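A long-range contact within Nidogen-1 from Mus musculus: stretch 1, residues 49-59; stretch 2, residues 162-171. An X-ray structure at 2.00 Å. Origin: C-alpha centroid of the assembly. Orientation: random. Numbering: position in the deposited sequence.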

# COMPACT_ATOMS: atom_id res chain seq x y z
N PRO A 49 -3.44 -5.75 12.21
CA PRO A 49 -3.84 -4.76 11.21
C PRO A 49 -3.08 -3.47 11.56
O PRO A 49 -2.84 -3.19 12.74
CB PRO A 49 -5.34 -4.58 11.46
CG PRO A 49 -5.76 -5.87 12.09
CD PRO A 49 -4.60 -6.18 13.02
N GLN A 50 -2.68 -2.71 10.55
CA GLN A 50 -1.97 -1.45 10.78
C GLN A 50 -2.51 -0.39 9.83
O GLN A 50 -2.94 -0.70 8.72
CB GLN A 50 -0.46 -1.61 10.55
CG GLN A 50 0.27 -2.52 11.54
CD GLN A 50 0.25 -1.99 12.97
OE1 GLN A 50 0.42 -0.79 13.21
NE2 GLN A 50 0.06 -2.89 13.93
N ARG A 51 -2.48 0.87 10.27
CA ARG A 51 -2.96 1.97 9.46
C ARG A 51 -1.88 3.03 9.26
O ARG A 51 -1.08 3.27 10.16
CB ARG A 51 -4.20 2.60 10.11
CG ARG A 51 -5.39 1.65 10.17
CD ARG A 51 -6.60 2.30 10.84
NE ARG A 51 -6.38 2.56 12.25
CZ ARG A 51 -7.31 3.03 13.08
NH1 ARG A 51 -8.53 3.29 12.64
NH2 ARG A 51 -7.01 3.25 14.35
N VAL A 52 -1.87 3.64 8.08
CA VAL A 52 -0.91 4.69 7.75
C VAL A 52 -1.70 5.94 7.36
O VAL A 52 -2.62 5.87 6.54
CB VAL A 52 -0.02 4.28 6.55
CG1 VAL A 52 1.21 5.17 6.49
CG2 VAL A 52 0.40 2.82 6.68
N ASN A 53 -1.36 7.08 7.95
CA ASN A 53 -2.05 8.34 7.67
C ASN A 53 -1.10 9.49 7.38
O ASN A 53 0.00 9.56 7.92
CB ASN A 53 -2.95 8.72 8.85
CG ASN A 53 -4.14 7.80 9.02
OD1 ASN A 53 -5.00 7.74 8.15
ND2 ASN A 53 -4.18 7.09 10.13
N GLY A 54 -1.55 10.41 6.54
CA GLY A 54 -0.73 11.56 6.20
C GLY A 54 -1.42 12.51 5.24
O GLY A 54 -2.55 12.28 4.82
N LYS A 55 -0.72 13.58 4.88
CA LYS A 55 -1.25 14.58 3.96
C LYS A 55 -0.56 14.50 2.60
O LYS A 55 0.57 14.01 2.49
CB LYS A 55 -1.07 15.98 4.54
CG LYS A 55 -1.93 16.28 5.76
CD LYS A 55 -3.41 16.34 5.39
CE LYS A 55 -4.25 16.80 6.58
NZ LYS A 55 -5.70 16.91 6.24
N VAL A 56 -1.25 14.99 1.57
CA VAL A 56 -0.71 14.99 0.22
C VAL A 56 -0.90 16.36 -0.42
O VAL A 56 -1.99 16.93 -0.39
CB VAL A 56 -1.43 13.96 -0.68
CG1 VAL A 56 -0.81 13.99 -2.07
CG2 VAL A 56 -1.34 12.56 -0.07
N LYS A 57 0.18 16.89 -1.01
CA LYS A 57 0.10 18.18 -1.69
C LYS A 57 0.74 17.99 -3.06
O LYS A 57 1.72 17.25 -3.20
CB LYS A 57 0.84 19.28 -0.92
CG LYS A 57 2.35 19.21 -1.00
CD LYS A 57 3.02 20.50 -0.52
CE LYS A 57 2.80 20.76 0.97
NZ LYS A 57 3.59 21.94 1.45
N GLY A 58 0.19 18.66 -4.06
CA GLY A 58 0.74 18.53 -5.40
C GLY A 58 0.61 19.77 -6.27
O GLY A 58 -0.22 20.64 -6.03
N ARG A 59 1.48 19.84 -7.27
CA ARG A 59 1.52 20.92 -8.26
C ARG A 59 1.82 20.13 -9.53
O ARG A 59 2.98 19.87 -9.86
CB ARG A 59 2.67 21.88 -7.94
CG ARG A 59 2.84 23.03 -8.93
CD ARG A 59 4.09 23.84 -8.61
NE ARG A 59 4.41 24.83 -9.64
CZ ARG A 59 3.70 25.93 -9.87
NH1 ARG A 59 2.62 26.20 -9.14
NH2 ARG A 59 4.07 26.76 -10.84
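Stretch 2 (162-171) GHLTISTELE

What holds stretch 2 to stretch 1? Backbone hydrogen bonds do: Leu 164 N donates to Arg 51 O (3.0 Å), and Asn 53 N to Leu 164 O (3.1 Å). Farther along, Thr 168 N donates to Lys 55 O (3.0 Å), Lys 57 N to Thr 168 O (3.1 Å), Leu 170 N to Lys 57 O (3.0 Å) and Arg 59 N to Leu 170 O (3.0 Å). Leu 164, Thr 168 and Leu 170 thus each use both N and O, bridging alternate residues of stretch 1 as in a parallel sheet. Stretch 1 is extended throughout, stretch 2 after Gly 162; the strand axes lie 9° apart, 4.8 Å at closest approach.

Where does this ladder falter? Ile 166 N still donates a hydrogen bond to Asn 53 O (3.2 Å), but Lys 55 N lies 3.7 Å from Ile 166 O. That carbonyl instead closes on Gly 54 CA at 2.9 Å, where a CB would clash. One water accepts a hydrogen bond from Thr 168 OG1 and donates to Lys 55 O and Ile 166 O.

Which side chains pair across the strands? On one face Val 52 lies beside Leu 164 (CG1 to CB, 4.0 Å), and Val 56 packs against Thr 168 (CG2 to CB, 4.0 Å). On the other, which carries Asn 53, Arg 59 NE forms a long salt bridge with Glu 171 OE2 (4.0 Å). Val 52 CG1 also meets Ile 166 CG2 (3.5 Å), and Asn 53 ND2 sits over the His 163 ring, 3.6 Å from His 163 CG.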

# COMPACT_ATOMS: atom_id res chain seq x y z
N GLY A 162 -0.67 5.76 17.51
CA GLY A 162 -0.46 4.40 17.06
C GLY A 162 -0.55 4.32 15.55
O GLY A 162 -0.59 3.23 14.97
N HIS A 163 -0.59 5.47 14.89
CA HIS A 163 -0.67 5.55 13.43
C HIS A 163 0.72 5.56 12.82
O HIS A 163 1.62 6.20 13.36
CB HIS A 163 -1.35 6.85 12.99
CG HIS A 163 -2.75 7.03 13.47
ND1 HIS A 163 -3.38 8.25 13.48
CD2 HIS A 163 -3.66 6.14 13.93
CE1 HIS A 163 -4.61 8.11 13.92
NE2 HIS A 163 -4.81 6.84 14.20
N LEU A 164 0.92 4.86 11.71
CA LEU A 164 2.21 4.94 11.02
C LEU A 164 2.04 6.28 10.30
O LEU A 164 0.90 6.69 10.04
CB LEU A 164 2.38 3.81 10.01
CG LEU A 164 2.90 2.45 10.51
CD1 LEU A 164 4.35 2.59 10.93
CD2 LEU A 164 2.06 1.95 11.68
N THR A 165 3.13 6.96 9.99
CA THR A 165 3.03 8.27 9.34
C THR A 165 3.67 8.39 7.96
O THR A 165 4.68 7.75 7.67
CB THR A 165 3.64 9.35 10.25
OG1 THR A 165 4.99 8.98 10.59
CG2 THR A 165 2.82 9.50 11.53
N ILE A 166 3.07 9.23 7.11
CA ILE A 166 3.57 9.44 5.76
C ILE A 166 3.13 10.78 5.18
O ILE A 166 1.94 11.08 5.10
CB ILE A 166 3.12 8.29 4.81
CG1 ILE A 166 3.68 8.51 3.40
CG2 ILE A 166 1.59 8.22 4.76
CD1 ILE A 166 3.25 7.45 2.38
N SER A 167 4.11 11.59 4.78
CA SER A 167 3.86 12.90 4.18
C SER A 167 4.24 12.81 2.70
O SER A 167 5.34 12.36 2.37
CB SER A 167 4.73 13.96 4.88
OG SER A 167 4.58 15.23 4.27
N THR A 168 3.35 13.23 1.81
CA THR A 168 3.61 13.13 0.37
C THR A 168 3.61 14.47 -0.38
O THR A 168 2.76 15.32 -0.15
CB THR A 168 2.59 12.19 -0.31
OG1 THR A 168 2.66 10.90 0.30
CG2 THR A 168 2.88 12.05 -1.82
N GLU A 169 4.57 14.63 -1.28
CA GLU A 169 4.69 15.84 -2.10
C GLU A 169 4.93 15.42 -3.56
O GLU A 169 5.84 14.63 -3.84
CB GLU A 169 5.86 16.68 -1.57
CG GLU A 169 5.98 18.05 -2.19
CD GLU A 169 6.98 18.94 -1.45
OE1 GLU A 169 7.12 20.12 -1.84
OE2 GLU A 169 7.62 18.45 -0.49
N LEU A 170 4.11 15.92 -4.48
CA LEU A 170 4.22 15.59 -5.90
C LEU A 170 4.36 16.85 -6.75
O LEU A 170 3.62 17.81 -6.56
CB LEU A 170 2.98 14.84 -6.38
CG LEU A 170 2.54 13.61 -5.58
CD1 LEU A 170 1.16 13.17 -6.07
CD2 LEU A 170 3.56 12.49 -5.74
N GLU A 171 5.30 16.84 -7.70
CA GLU A 171 5.50 17.99 -8.57
C GLU A 171 6.06 17.63 -9.94
O GLU A 171 7.05 16.91 -10.05
CB GLU A 171 6.42 19.01 -7.89
CG GLU A 171 6.74 20.22 -8.74
CD GLU A 171 7.53 21.28 -7.99
OE1 GLU A 171 8.55 20.92 -7.37
OE2 GLU A 171 7.13 22.46 -8.03
O HOH W 1 -1.62 1.39 13.16
O HOH W 2 1.00 0.56 15.46
O HOH W 3 0.97 11.06 2.47